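Local structure of putative hydrolase (Burkholderia cenocepacia, 4X00) at residues A[138-143]-A[224-229]; A[13-16]-A[22-25]; A[59-64]-A[276-281]. The protein is a putative aryl esterase, probably hydrolysing ester bonds with the serine-based chemistry usual among alpha/beta hydrolases. All coordinates share one frame; numbering follows the deposited sequence. Where two conformers were deposited one is given.

The three contacts sample one mixed beta sheet of an alpha/beta hydrolase fold. Contact 2 closes the hairpin at one end of the sheet. Contact 1 lies toward the other end, between strand 222-227 and the loop after strand 132-136, its centre about 28 Å from that of contact 2. Contact 3, about 23 Å between centres from each, brings helix 266-280 to the turn that leads into strand 63-67. Along the chain contact 2 comes first, with contact 1 nested inside the loop closed by contact 3. Contacts 2 and 3 meet near Glu28, hydrogen-bonded to Tyr14 and salt-bridged to Arg63; they tie hairpin and terminal helix to the sheet, while contact 1 lies on the probable active-site side.

Contact 1: residues A[138-143]-A[224-229]; sequences GVIELK and LLYGAQ
The CG of Tyr226 stands anti to its own carbonyl carbon (chi1 -76°), which carries the ring away from strand 224-227 and sets the phenol against Gly138. Ile140 begins in the same way, with CG1 anti to the carbonyl carbon (chi1 -59°), and its CD1 is brought to the same hydroxyl. The phenol donates its proton to the backbone: Tyr226 OH lies 2.7 Å from Gly138 O. The donor approaches at a bent C=O...donor angle of 118°, slightly tilted from the carbonyl plane. A tyrosine suits the place because its long, rigid side chain crosses the gap between strand and loop and still ends in a polar atom for a buried carbonyl. The Gly138 backbone packs against the phenol end of Tyr226 with both its N and its O: Gly138 N is 3.4 Å from Tyr226 CZ, while its N-H is too poorly directed toward the hydroxyl to bond.

In the alpha/beta hydrolase fold such loops at the C-terminal ends of the central strands surround the active site. Val139 is hydrogen-bonded through its backbone to Ser112, the probable nucleophile, and strand 222-227 leads toward Asp230, the probable acid of the triad.

An apolar contact lies beside the hydroxyl. Ile140 CD1 packs 3.6 Å from Tyr226 OH, and the same methyl lies 4.3 Å from Leu224 CD2. Ala235 and Ile239 of helix 235-245 touch the tyrosine side chain as well, and Ala242 of that helix touches Leu224.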
ATOM      1  N   GLY A 138      -5.219  -0.667   5.342  1.00  8.20           N
ATOM      2  CA  GLY A 138      -3.843  -0.721   5.776  1.00  8.90           C
ATOM      3  C   GLY A 138      -3.575  -1.694   6.895  1.00  9.13           C
ATOM      4  O   GLY A 138      -4.379  -1.880   7.841  1.00 10.34           O
ATOM      5  N   VAL A 139      -2.420  -2.347   6.797  1.00  9.34           N
ATOM      6  CA  VAL A 139      -1.890  -2.994   7.974  1.00 10.39           C
ATOM      7  C   VAL A 139      -1.589  -1.922   9.003  1.00 10.91           C
ATOM      8  O   VAL A 139      -0.935  -0.929   8.678  1.00 12.00           O
ATOM      9  CB  VAL A 139      -0.624  -3.806   7.649  1.00 11.66           C
ATOM     10  CG1 VAL A 139       0.089  -4.247   8.969  1.00 13.10           C
ATOM     11  CG2 VAL A 139      -1.002  -5.014   6.801  1.00 11.73           C
ATOM     12  N   ILE A 140      -2.065  -2.125  10.231  1.00 10.68           N
ATOM     13  CA  ILE A 140      -1.731  -1.257  11.355  1.00 12.07           C
ATOM     14  C   ILE A 140      -0.644  -2.000  12.126  1.00 13.09           C
ATOM     15  O   ILE A 140       0.530  -1.627  12.069  1.00 13.48           O
ATOM     16  CB  ILE A 140      -2.967  -0.920  12.218  1.00 11.92           C
ATOM     17  CG1 ILE A 140      -4.035  -0.229  11.344  1.00 11.60           C
ATOM     18  CG2 ILE A 140      -2.557  -0.052  13.405  1.00 12.99           C
ATOM     19  CD1 ILE A 140      -3.540   1.044  10.596  1.00 11.14           C
ATOM     20  N   GLU A 141      -1.009  -3.096  12.787  1.00 13.24           N
ATOM     21  CA  GLU A 141      -0.003  -4.029  13.296  1.00 14.68           C
ATOM     22  C   GLU A 141      -0.278  -5.412  12.779  1.00 15.79           C
ATOM     23  O   GLU A 141      -1.427  -5.773  12.514  1.00 15.78           O
ATOM     24  CB  GLU A 141       0.021  -4.043  14.831  1.00 15.76           C
ATOM     25  CG  GLU A 141       0.434  -2.696  15.398  1.00 17.29           C
ATOM     26  CD  GLU A 141       0.117  -2.520  16.862  1.00 19.00           C
ATOM     27  OE1 GLU A 141      -0.941  -3.006  17.315  1.00 19.33           O
ATOM     28  OE2 GLU A 141       0.945  -1.883  17.568  1.00 19.82           O
ATOM     29  N   LEU A 142       0.785  -6.196  12.650  1.00 17.27           N
ATOM     30  CA  LEU A 142       0.667  -7.582  12.238  1.00 18.51           C
ATOM     31  C   LEU A 142       0.467  -8.459  13.467  1.00 19.62           C
ATOM     32  O   LEU A 142       1.412  -9.059  13.963  1.00 21.23           O
ATOM     33  CB  LEU A 142       1.906  -8.003  11.459  1.00 19.55           C
ATOM     34  CG  LEU A 142       2.142  -7.264  10.149  1.00 21.69           C
ATOM     35  CD1 LEU A 142       3.576  -7.497   9.668  1.00 23.10           C
ATOM     36  CD2 LEU A 142       1.148  -7.756   9.105  1.00 22.97           C
ATOM     37  N   LYS A 143      -0.762  -8.481  13.979  1.00 20.00           N
ATOM     38  CA  LYS A 143      -1.103  -9.166  15.226  1.00 20.18           C
ATOM     39  C   LYS A 143      -2.402  -9.936  14.981  1.00 20.21           C
ATOM     40  O   LYS A 143      -3.215  -9.524  14.158  1.00 19.27           O
ATOM     41  CB  LYS A 143      -1.270  -8.164  16.393  1.00 20.25           C
ATOM     42  N   LEU A 224      -8.551   6.560   7.201  1.00  9.83           N
ATOM     43  CA  LEU A 224      -8.501   5.110   7.096  1.00 10.12           C
ATOM     44  C   LEU A 224      -9.744   4.661   6.355  1.00 10.57           C
ATOM     45  O   LEU A 224     -10.861   4.864   6.835  1.00 12.09           O
ATOM     46  CB  LEU A 224      -8.429   4.473   8.470  1.00 11.08           C
ATOM     47  CG  LEU A 224      -7.004   4.161   8.937  1.00 11.57           C
ATOM     48  CD1 LEU A 224      -6.086   5.416   8.993  1.00 12.25           C
ATOM     49  CD2 LEU A 224      -7.081   3.425  10.289  1.00 12.50           C
ATOM     50  N   LEU A 225      -9.568   4.073   5.183  1.00  8.94           N
ATOM     51  CA  LEU A 225     -10.682   3.644   4.339  1.00  9.98           C
ATOM     52  C   LEU A 225     -10.576   2.135   4.222  1.00  8.54           C
ATOM     53  O   LEU A 225      -9.564   1.644   3.684  1.00  9.46           O
ATOM     54  CB  LEU A 225     -10.620   4.278   2.950  1.00 11.97           C
ATOM     55  CG  LEU A 225     -10.778   5.782   2.748  1.00 11.69           C
ATOM     56  CD1 LEU A 225     -10.744   6.086   1.255  1.00 12.19           C
ATOM     57  CD2 LEU A 225     -12.105   6.234   3.227  1.00 10.97           C
ATOM     58  N   TYR A 226     -11.571   1.394   4.723  1.00  8.52           N
ATOM     59  CA  TYR A 226     -11.504  -0.088   4.724  1.00  8.48           C
ATOM     60  C   TYR A 226     -12.769  -0.660   4.135  1.00  8.74           C
ATOM     61  O   TYR A 226     -13.874  -0.151   4.405  1.00  8.80           O
ATOM     62  CB  TYR A 226     -11.368  -0.640   6.162  1.00  8.98           C
ATOM     63  CG  TYR A 226      -9.999  -0.486   6.757  1.00  8.95           C
ATOM     64  CD1 TYR A 226      -9.469   0.769   6.983  1.00  9.81           C
ATOM     65  CD2 TYR A 226      -9.221  -1.599   7.077  1.00  9.03           C
ATOM     66  CE1 TYR A 226      -8.207   0.923   7.518  1.00  9.72           C
ATOM     67  CE2 TYR A 226      -7.952  -1.454   7.639  1.00  9.11           C
ATOM     68  CZ  TYR A 226      -7.445  -0.181   7.834  1.00  9.84           C
ATOM     69  OH  TYR A 226      -6.191   0.016   8.367  1.00 11.02           O
ATOM     70  N   GLY A 227     -12.639  -1.760   3.403  1.00  8.78           N
ATOM     71  CA  GLY A 227     -13.795  -2.583   3.103  1.00  9.01           C
ATOM     72  C   GLY A 227     -14.221  -3.329   4.351  1.00 10.01           C
ATOM     73  O   GLY A 227     -13.396  -3.995   5.008  1.00 10.61           O
ATOM     74  N   ALA A 228     -15.516  -3.280   4.675  1.00 10.74           N
ATOM     75  CA  ALA A 228     -16.017  -3.942   5.877  1.00 11.46           C
ATOM     76  C   ALA A 228     -15.842  -5.453   5.804  1.00 12.40           C
ATOM     77  O   ALA A 228     -15.796  -6.127   6.829  1.00 14.06           O
ATOM     78  CB  ALA A 228     -17.505  -3.595   6.124  1.00 11.16           C
ATOM     79  N   GLN A 229     -15.793  -5.981   4.584  1.00 11.33           N
ATOM     80  CA  GLN A 229     -15.684  -7.432   4.447  0.69 11.27           C
ATOM     81  C   GLN A 229     -14.263  -7.869   4.087  1.00 10.97           C
ATOM     82  O   GLN A 229     -14.051  -8.963   3.571  1.00 12.10           O
ATOM     83  CB  GLN A 229     -16.711  -7.927   3.422  0.69 11.55           C
ATOM     84  CG  GLN A 229     -18.128  -7.488   3.828  0.69 12.57           C
ATOM     85  CD  GLN A 229     -19.180  -8.097   2.950  0.69 14.59           C
ATOM     86  OE1 GLN A 229     -19.247  -9.328   2.803  0.69 16.37           O
ATOM     87  NE2 GLN A 229     -20.026  -7.260   2.369  0.69 15.10           N
TER

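Contact 2: residues A[13-16]-A[22-25]; sequences DYTV and VVLA
The flat groups that meet between Val16 and Leu24 are peptides, joined by two hydrogen bonds. The N-H of Val16 comes to Leu24 O in the plane of that carbonyl, with 3.0 Å from Val16 N to Leu24 O. The return bond is shorter and straighter, Leu24 N to Val16 O measuring 2.8 Å with an N-H...acceptor angle of 174°, although this donor is tilted 23° from the carbonyl plane. Two reciprocal bonds of this kind define an antiparallel hydrogen-bonded pair. The next pair, Thr15 with Ala25, is non-hydrogen-bonded, and there the strands come slightly closer, 4.8 Å between Thr15 CA and Ala25 CA. Leu24 O has a second, weaker neighbour in the CA-H of Thr15, with 3.2 Å from Thr15 CA to Leu24 O.

Beside Thr15, a side-chain contact is added: Thr15 CB rests 3.6 Å from Val23 CG1. Val23 CG1 is anti to the backbone N (chi1 174°), and that rotation turns this methyl to the threonine, whose CG2 is 4.0 Å from Val23 CG1. Beta-branched residues such as these favour extended backbone, which suits a strand, and the exposed setting tolerates the threonine hydroxyl. The face opposite Thr15 and Ala25 bears Val16 and Leu24, both buried and wholly apolar, as befits residues turned to a helix.

This is the N-terminal beta hairpin, and strand 12-17 forms an edge of the central sheet. Tyr14 reaches Glu28 further along strand 23-30 through its hydroxyl. Helix 87-100 covers the Val16 and Leu24 face, with Ala96 and Ser100 against Val16 and Asp93 and Ile97 against Leu24, while strand 23-30 continues the sheet to strand 63-67.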
ATOM      1  N   ASP A  13       7.777   6.639 -17.222  1.00 21.57           N
ATOM      2  CA  ASP A  13       8.446   5.553 -16.502  1.00 20.56           C
ATOM      3  C   ASP A  13       9.859   5.972 -16.182  1.00 19.04           C
ATOM      4  O   ASP A  13      10.540   6.495 -17.063  1.00 20.92           O
ATOM      5  CB  ASP A  13       8.548   4.285 -17.355  1.00 21.97           C
ATOM      6  CG  ASP A  13       7.252   3.594 -17.527  1.00 24.70           C
ATOM      7  OD1 ASP A  13       6.724   3.084 -16.529  1.00 24.46           O
ATOM      8  OD2 ASP A  13       6.784   3.521 -18.682  1.00 26.98           O
ATOM      9  N   TYR A  14      10.325   5.716 -14.962  1.00 16.36           N
ATOM     10  CA  TYR A  14      11.732   5.947 -14.646  1.00 16.27           C
ATOM     11  C   TYR A  14      12.121   5.173 -13.401  1.00 15.54           C
ATOM     12  O   TYR A  14      11.352   4.360 -12.905  1.00 16.00           O
ATOM     13  CB  TYR A  14      12.031   7.443 -14.491  1.00 17.58           C
ATOM     14  CG  TYR A  14      11.149   8.165 -13.510  1.00 17.77           C
ATOM     15  CD1 TYR A  14       9.948   8.738 -13.916  1.00 18.50           C
ATOM     16  CD2 TYR A  14      11.530   8.306 -12.188  1.00 17.94           C
ATOM     17  CE1 TYR A  14       9.148   9.408 -13.019  1.00 18.92           C
ATOM     18  CE2 TYR A  14      10.744   8.971 -11.292  1.00 18.09           C
ATOM     19  CZ  TYR A  14       9.551   9.525 -11.713  1.00 18.71           C
ATOM     20  OH  TYR A  14       8.759  10.188 -10.819  1.00 20.43           O
ATOM     21  N   THR A  15      13.327   5.379 -12.901  1.00 16.02           N
ATOM     22  CA  THR A  15      13.751   4.619 -11.749  1.00 16.11           C
ATOM     23  C   THR A  15      14.314   5.567 -10.696  1.00 15.88           C
ATOM     24  O   THR A  15      14.733   6.704 -11.013  1.00 17.95           O
ATOM     25  CB  THR A  15      14.797   3.558 -12.117  1.00 17.17           C
ATOM     26  OG1 THR A  15      15.938   4.194 -12.682  1.00 17.72           O
ATOM     27  CG2 THR A  15      14.239   2.577 -13.148  1.00 18.19           C
ATOM     28  N   VAL A  16      14.326   5.078  -9.454  1.00 14.20           N
ATOM     29  CA  VAL A  16      14.880   5.795  -8.303  1.00 14.18           C
ATOM     30  C   VAL A  16      15.738   4.818  -7.499  1.00 13.73           C
ATOM     31  O   VAL A  16      15.279   3.723  -7.161  1.00 13.11           O
ATOM     32  CB  VAL A  16      13.757   6.377  -7.412  1.00 14.38           C
ATOM     33  CG1 VAL A  16      14.339   6.915  -6.088  1.00 15.06           C
ATOM     34  CG2 VAL A  16      13.002   7.476  -8.150  1.00 15.46           C
ATOM     35  N   VAL A  22      18.964  -0.517  -3.822  1.00 14.41           N
ATOM     36  CA  VAL A  22      17.876  -1.169  -4.549  1.00 14.41           C
ATOM     37  C   VAL A  22      17.252  -0.154  -5.512  1.00 14.28           C
ATOM     38  O   VAL A  22      16.999   0.985  -5.129  1.00 15.18           O
ATOM     39  CB  VAL A  22      16.831  -1.726  -3.558  1.00 15.30           C
ATOM     40  CG1 VAL A  22      15.548  -2.160  -4.251  1.00 16.12           C
ATOM     41  CG2 VAL A  22      17.440  -2.913  -2.828  1.00 16.67           C
ATOM     42  N   VAL A  23      17.038  -0.551  -6.756  1.00 12.82           N
ATOM     43  CA  VAL A  23      16.451   0.343  -7.756  1.00 13.24           C
ATOM     44  C   VAL A  23      14.937   0.133  -7.842  1.00 12.37           C
ATOM     45  O   VAL A  23      14.474  -0.992  -8.029  1.00 13.46           O
ATOM     46  CB  VAL A  23      17.105   0.119  -9.151  1.00 15.21           C
ATOM     47  CG1 VAL A  23      16.394   0.939 -10.195  1.00 16.68           C
ATOM     48  CG2 VAL A  23      18.567   0.520  -9.110  1.00 15.97           C
ATOM     49  N   LEU A  24      14.190   1.204  -7.654  1.00 11.06           N
ATOM     50  CA  LEU A  24      12.734   1.170  -7.668  1.00 10.57           C
ATOM     51  C   LEU A  24      12.209   1.619  -9.000  1.00 10.29           C
ATOM     52  O   LEU A  24      12.669   2.621  -9.538  1.00 11.32           O
ATOM     53  CB  LEU A  24      12.200   2.082  -6.575  1.00 11.77           C
ATOM     54  CG  LEU A  24      12.745   1.742  -5.191  1.00 13.38           C
ATOM     55  CD1 LEU A  24      12.513   2.908  -4.227  1.00 16.03           C
ATOM     56  CD2 LEU A  24      12.173   0.413  -4.679  1.00 13.97           C
ATOM     57  N   ALA A  25      11.238   0.875  -9.519  1.00 10.07           N
ATOM     58  CA  ALA A  25      10.546   1.237 -10.756  1.00  9.49           C
ATOM     59  C   ALA A  25       9.410   2.194 -10.410  1.00  9.22           C
ATOM     60  O   ALA A  25       8.526   1.838  -9.639  1.00  9.59           O
ATOM     61  CB  ALA A  25      10.009  -0.008 -11.439  1.00  9.20           C
TER

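Contact 3: residues A[59-64]-A[276-281]; sequences LQHYRL and FVRMAL. With EDO (1,2-ethanediol), chain J.
The Tyr62 and Val277 side chains run antiparallel, one reaching for the helix and the other back from it. They meet where Tyr62 CE1 lies 3.7 Å from Val277 CG1, a methyl held anti to the backbone N (chi1 173°). A branched apolar valine suits this helix face, where its CG1 methyl, not the backbone, meets the ring.

Arg278 runs across Tyr62 at about a right angle. Its aliphatic part does the touching, Arg278 CG being 3.5 Å from Tyr62 OH, and the guanidinium plane is turned 65° from that of the phenol ring. A long exposed arginine can lie there with its charge outside. Tyrosine suits its place because the ring packs on Val277 while the hydroxyl is hydrogen-bonded to Ser274, one turn back on the same helix. From its own segment the ring has His61 NE2 over one face, offset toward the rim, and Leu59 CD2 at its edge.

Extended from CG to NE, Arg278 presents its guanidinium edge to 1,2-ethanediol, with 2.9 Å from Arg278 NH1 to EDO O1. This molecule, probably left from crystallisation, is also hydrogen-bonded to Asp275.

Tyr62 and Val277 both touch Ile37 of strand 36-40, so the C-terminal helix 266-280 lies against the central strands here, as expected for an alpha/beta hydrolase, whose sheet is flanked by helices.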
ATOM      1  N   LEU A  59      -9.011  12.735 -11.556  1.00 16.06           N
ATOM      2  CA  LEU A  59      -7.804  12.804 -10.745  1.00 15.35           C
ATOM      3  C   LEU A  59      -6.604  13.354 -11.511  1.00 14.83           C
ATOM      4  O   LEU A  59      -5.527  13.475 -10.937  1.00 15.02           O
ATOM      5  CB  LEU A  59      -7.448  11.425 -10.206  1.00 14.38           C
ATOM      6  CG  LEU A  59      -8.453  10.805  -9.226  1.00 14.12           C
ATOM      7  CD1 LEU A  59      -7.966   9.464  -8.756  1.00 14.40           C
ATOM      8  CD2 LEU A  59      -8.652  11.738  -8.018  1.00 14.63           C
ATOM      9  N   GLN A  60      -6.782  13.705 -12.779  1.00 16.57           N
ATOM     10  CA  GLN A  60      -5.704  14.041 -13.722  0.54 18.05           C
ATOM     11  C   GLN A  60      -5.028  15.378 -13.460  1.00 17.53           C
ATOM     12  O   GLN A  60      -3.997  15.692 -14.070  1.00 17.71           O
ATOM     13  CB  GLN A  60      -6.236  14.057 -15.163  0.54 19.40           C
ATOM     14  CG  GLN A  60      -6.645  12.704 -15.687  0.54 19.78           C
ATOM     15  CD  GLN A  60      -5.596  11.640 -15.430  0.54 20.33           C
ATOM     16  OE1 GLN A  60      -4.456  11.738 -15.902  0.54 21.37           O
ATOM     17  NE2 GLN A  60      -5.969  10.623 -14.661  0.54 20.34           N
ATOM     18  N   HIS A  61      -5.643  16.217 -12.625  1.00 16.27           N
ATOM     19  CA  HIS A  61      -5.016  17.501 -12.303  1.00 15.78           C
ATOM     20  C   HIS A  61      -4.067  17.345 -11.131  1.00 14.87           C
ATOM     21  O   HIS A  61      -3.380  18.304 -10.765  1.00 15.59           O
ATOM     22  CB  HIS A  61      -6.057  18.566 -11.989  1.00 16.11           C
ATOM     23  CG  HIS A  61      -6.939  18.182 -10.853  1.00 17.25           C
ATOM     24  ND1 HIS A  61      -7.667  17.006 -10.837  1.00 18.66           N
ATOM     25  CD2 HIS A  61      -7.167  18.785  -9.665  1.00 18.81           C
ATOM     26  CE1 HIS A  61      -8.316  16.914  -9.692  1.00 18.43           C
ATOM     27  NE2 HIS A  61      -8.039  17.986  -8.969  1.00 18.14           N
ATOM     28  N   TYR A  62      -4.013  16.145 -10.550  1.00 13.42           N
ATOM     29  CA  TYR A  62      -2.984  15.849  -9.551  1.00 12.45           C
ATOM     30  C   TYR A  62      -1.768  15.248 -10.222  1.00 10.85           C
ATOM     31  O   TYR A  62      -1.878  14.738 -11.336  1.00 12.26           O
ATOM     32  CB  TYR A  62      -3.482  14.862  -8.499  1.00 13.13           C
ATOM     33  CG  TYR A  62      -4.678  15.375  -7.747  1.00 14.00           C
ATOM     34  CD1 TYR A  62      -4.590  16.530  -6.976  1.00 14.99           C
ATOM     35  CD2 TYR A  62      -5.880  14.693  -7.786  1.00 14.77           C
ATOM     36  CE1 TYR A  62      -5.719  17.021  -6.281  1.00 15.48           C
ATOM     37  CE2 TYR A  62      -6.999  15.155  -7.099  1.00 15.59           C
ATOM     38  CZ  TYR A  62      -6.903  16.323  -6.337  1.00 15.54           C
ATOM     39  OH  TYR A  62      -8.001  16.808  -5.655  1.00 16.70           O
ATOM     40  N   ARG A  63      -0.617  15.295  -9.550  1.00 10.03           N
ATOM     41  CA  ARG A  63       0.569  14.562 -10.009  1.00 10.19           C
ATOM     42  C   ARG A  63       0.503  13.162  -9.401  1.00 10.35           C
ATOM     43  O   ARG A  63       0.642  12.995  -8.184  1.00 11.89           O
ATOM     44  CB  ARG A  63       1.832  15.310  -9.611  1.00 10.92           C
ATOM     45  CG  ARG A  63       3.110  14.599 -10.056  1.00 11.72           C
ATOM     46  CD  ARG A  63       4.354  15.356  -9.631  1.00 12.35           C
ATOM     47  NE  ARG A  63       5.544  14.664 -10.109  1.00 12.93           N
ATOM     48  CZ  ARG A  63       6.766  14.951  -9.687  1.00 14.47           C
ATOM     49  NH1 ARG A  63       6.937  15.899  -8.765  1.00 16.39           N
ATOM     50  NH2 ARG A  63       7.810  14.286 -10.180  1.00 15.75           N
ATOM     51  N   LEU A  64       0.250  12.159 -10.246  1.00 10.35           N
ATOM     52  CA  LEU A  64      -0.066  10.813  -9.756  1.00 10.73           C
ATOM     53  C   LEU A  64       1.153   9.912  -9.860  1.00 10.66           C
ATOM     54  O   LEU A  64       1.535   9.503 -10.955  1.00 13.23           O
ATOM     55  CB  LEU A  64      -1.240  10.227 -10.552  1.00 11.48           C
ATOM     56  CG  LEU A  64      -2.525  11.077 -10.558  1.00 11.92           C
ATOM     57  CD1 LEU A  64      -3.544  10.467 -11.538  1.00 13.35           C
ATOM     58  CD2 LEU A  64      -3.130  11.149  -9.169  1.00 12.07           C
ATOM     59  N   PHE A 276     -10.306  14.104   0.121  1.00 10.59           N
ATOM     60  CA  PHE A 276      -9.330  14.116   1.180  1.00  9.96           C
ATOM     61  C   PHE A 276      -8.146  15.026   0.812  1.00 10.32           C
ATOM     62  O   PHE A 276      -7.675  15.846   1.635  1.00 10.26           O
ATOM     63  CB  PHE A 276      -8.819  12.700   1.451  1.00  9.82           C
ATOM     64  CG  PHE A 276      -7.698  12.665   2.451  1.00  9.43           C
ATOM     65  CD1 PHE A 276      -7.987  12.704   3.808  1.00  9.47           C
ATOM     66  CD2 PHE A 276      -6.361  12.643   2.062  1.00  9.44           C
ATOM     67  CE1 PHE A 276      -6.995  12.708   4.776  1.00 10.20           C
ATOM     68  CE2 PHE A 276      -5.330  12.631   3.027  1.00 10.77           C
ATOM     69  CZ  PHE A 276      -5.651  12.658   4.383  1.00 10.90           C
ATOM     70  N   VAL A 277      -7.664  14.910  -0.425  1.00 10.71           N
ATOM     71  CA  VAL A 277      -6.532  15.717  -0.838  1.00 10.58           C
ATOM     72  C   VAL A 277      -6.902  17.192  -0.810  1.00 10.39           C
ATOM     73  O   VAL A 277      -6.151  18.015  -0.291  1.00 11.58           O
ATOM     74  CB  VAL A 277      -6.020  15.295  -2.254  1.00 10.88           C
ATOM     75  CG1 VAL A 277      -4.942  16.262  -2.741  1.00 11.72           C
ATOM     76  CG2 VAL A 277      -5.513  13.827  -2.213  1.00 11.96           C
ATOM     77  N   ARG A 278      -8.070  17.531  -1.342  1.00 10.33           N
ATOM     78  CA  ARG A 278      -8.541  18.924  -1.317  1.00 11.37           C
ATOM     79  C   ARG A 278      -8.590  19.478   0.104  1.00 11.60           C
ATOM     80  O   ARG A 278      -8.192  20.622   0.362  1.00 12.29           O
ATOM     81  CB  ARG A 278      -9.913  19.006  -1.970  1.00 12.67           C
ATOM     82  CG  ARG A 278      -9.818  18.816  -3.487  1.00 14.47           C
ATOM     83  CD  ARG A 278     -11.144  18.502  -4.085  1.00 15.35           C
ATOM     84  NE  ARG A 278     -11.132  18.733  -5.519  1.00 15.71           N
ATOM     85  CZ  ARG A 278     -12.223  18.747  -6.278  1.00 17.64           C
ATOM     86  NH1 ARG A 278     -13.416  18.538  -5.732  1.00 20.53           N
ATOM     87  NH2 ARG A 278     -12.116  18.992  -7.572  1.00 17.68           N
ATOM     88  N   MET A 279      -9.111  18.679   1.022  1.00 11.70           N
ATOM     89  CA  MET A 279      -9.190  19.079   2.421  1.00 11.96           C
ATOM     90  C   MET A 279      -7.779  19.260   3.023  1.00 11.08           C
ATOM     91  O   MET A 279      -7.490  20.257   3.711  1.00 11.64           O
ATOM     92  CB  MET A 279     -10.006  18.034   3.194  1.00 13.77           C
ATOM     93  CG  MET A 279     -10.085  18.241   4.693  1.00 15.41           C
ATOM     94  SD  MET A 279      -8.655  17.619   5.631  1.00 17.81           S
ATOM     95  CE  MET A 279      -8.698  15.881   5.188  1.00 17.44           C
ATOM     96  N   ALA A 280      -6.890  18.313   2.751  1.00 10.88           N
ATOM     97  CA  ALA A 280      -5.570  18.334   3.371  1.00 11.21           C
ATOM     98  C   ALA A 280      -4.780  19.545   2.911  1.00 11.78           C
ATOM     99  O   ALA A 280      -3.983  20.108   3.664  1.00 13.08           O
ATOM    100  CB  ALA A 280      -4.831  17.060   3.038  1.00 12.01           C
ATOM    101  N   LEU A 281      -5.039  19.967   1.682  1.00 11.27           N
ATOM    102  CA  LEU A 281      -4.301  21.091   1.100  1.00 11.77           C
ATOM    103  C   LEU A 281      -4.908  22.469   1.411  1.00 13.61           C
ATOM    104  O   LEU A 281      -4.359  23.497   1.018  1.00 14.94           O
ATOM    105  CB  LEU A 281      -4.182  20.886  -0.419  1.00 12.37           C
ATOM    106  CG  LEU A 281      -3.377  19.620  -0.784  1.00 13.08           C
ATOM    107  CD1 LEU A 281      -3.372  19.443  -2.296  1.00 13.98           C
ATOM    108  CD2 LEU A 281      -1.945  19.696  -0.254  1.00 14.64           C
TER
HETATM  109  C1  EDO J 306     -14.569  18.879  -1.883  1.00 34.96           C
HETATM  110  O1  EDO J 306     -14.487  18.079  -3.066  1.00 43.07           O
HETATM  111  C2  EDO J 306     -15.657  18.357  -0.948  1.00 40.95           C
HETATM  112  O2  EDO J 306     -16.962  18.659  -1.470  1.00 35.04           O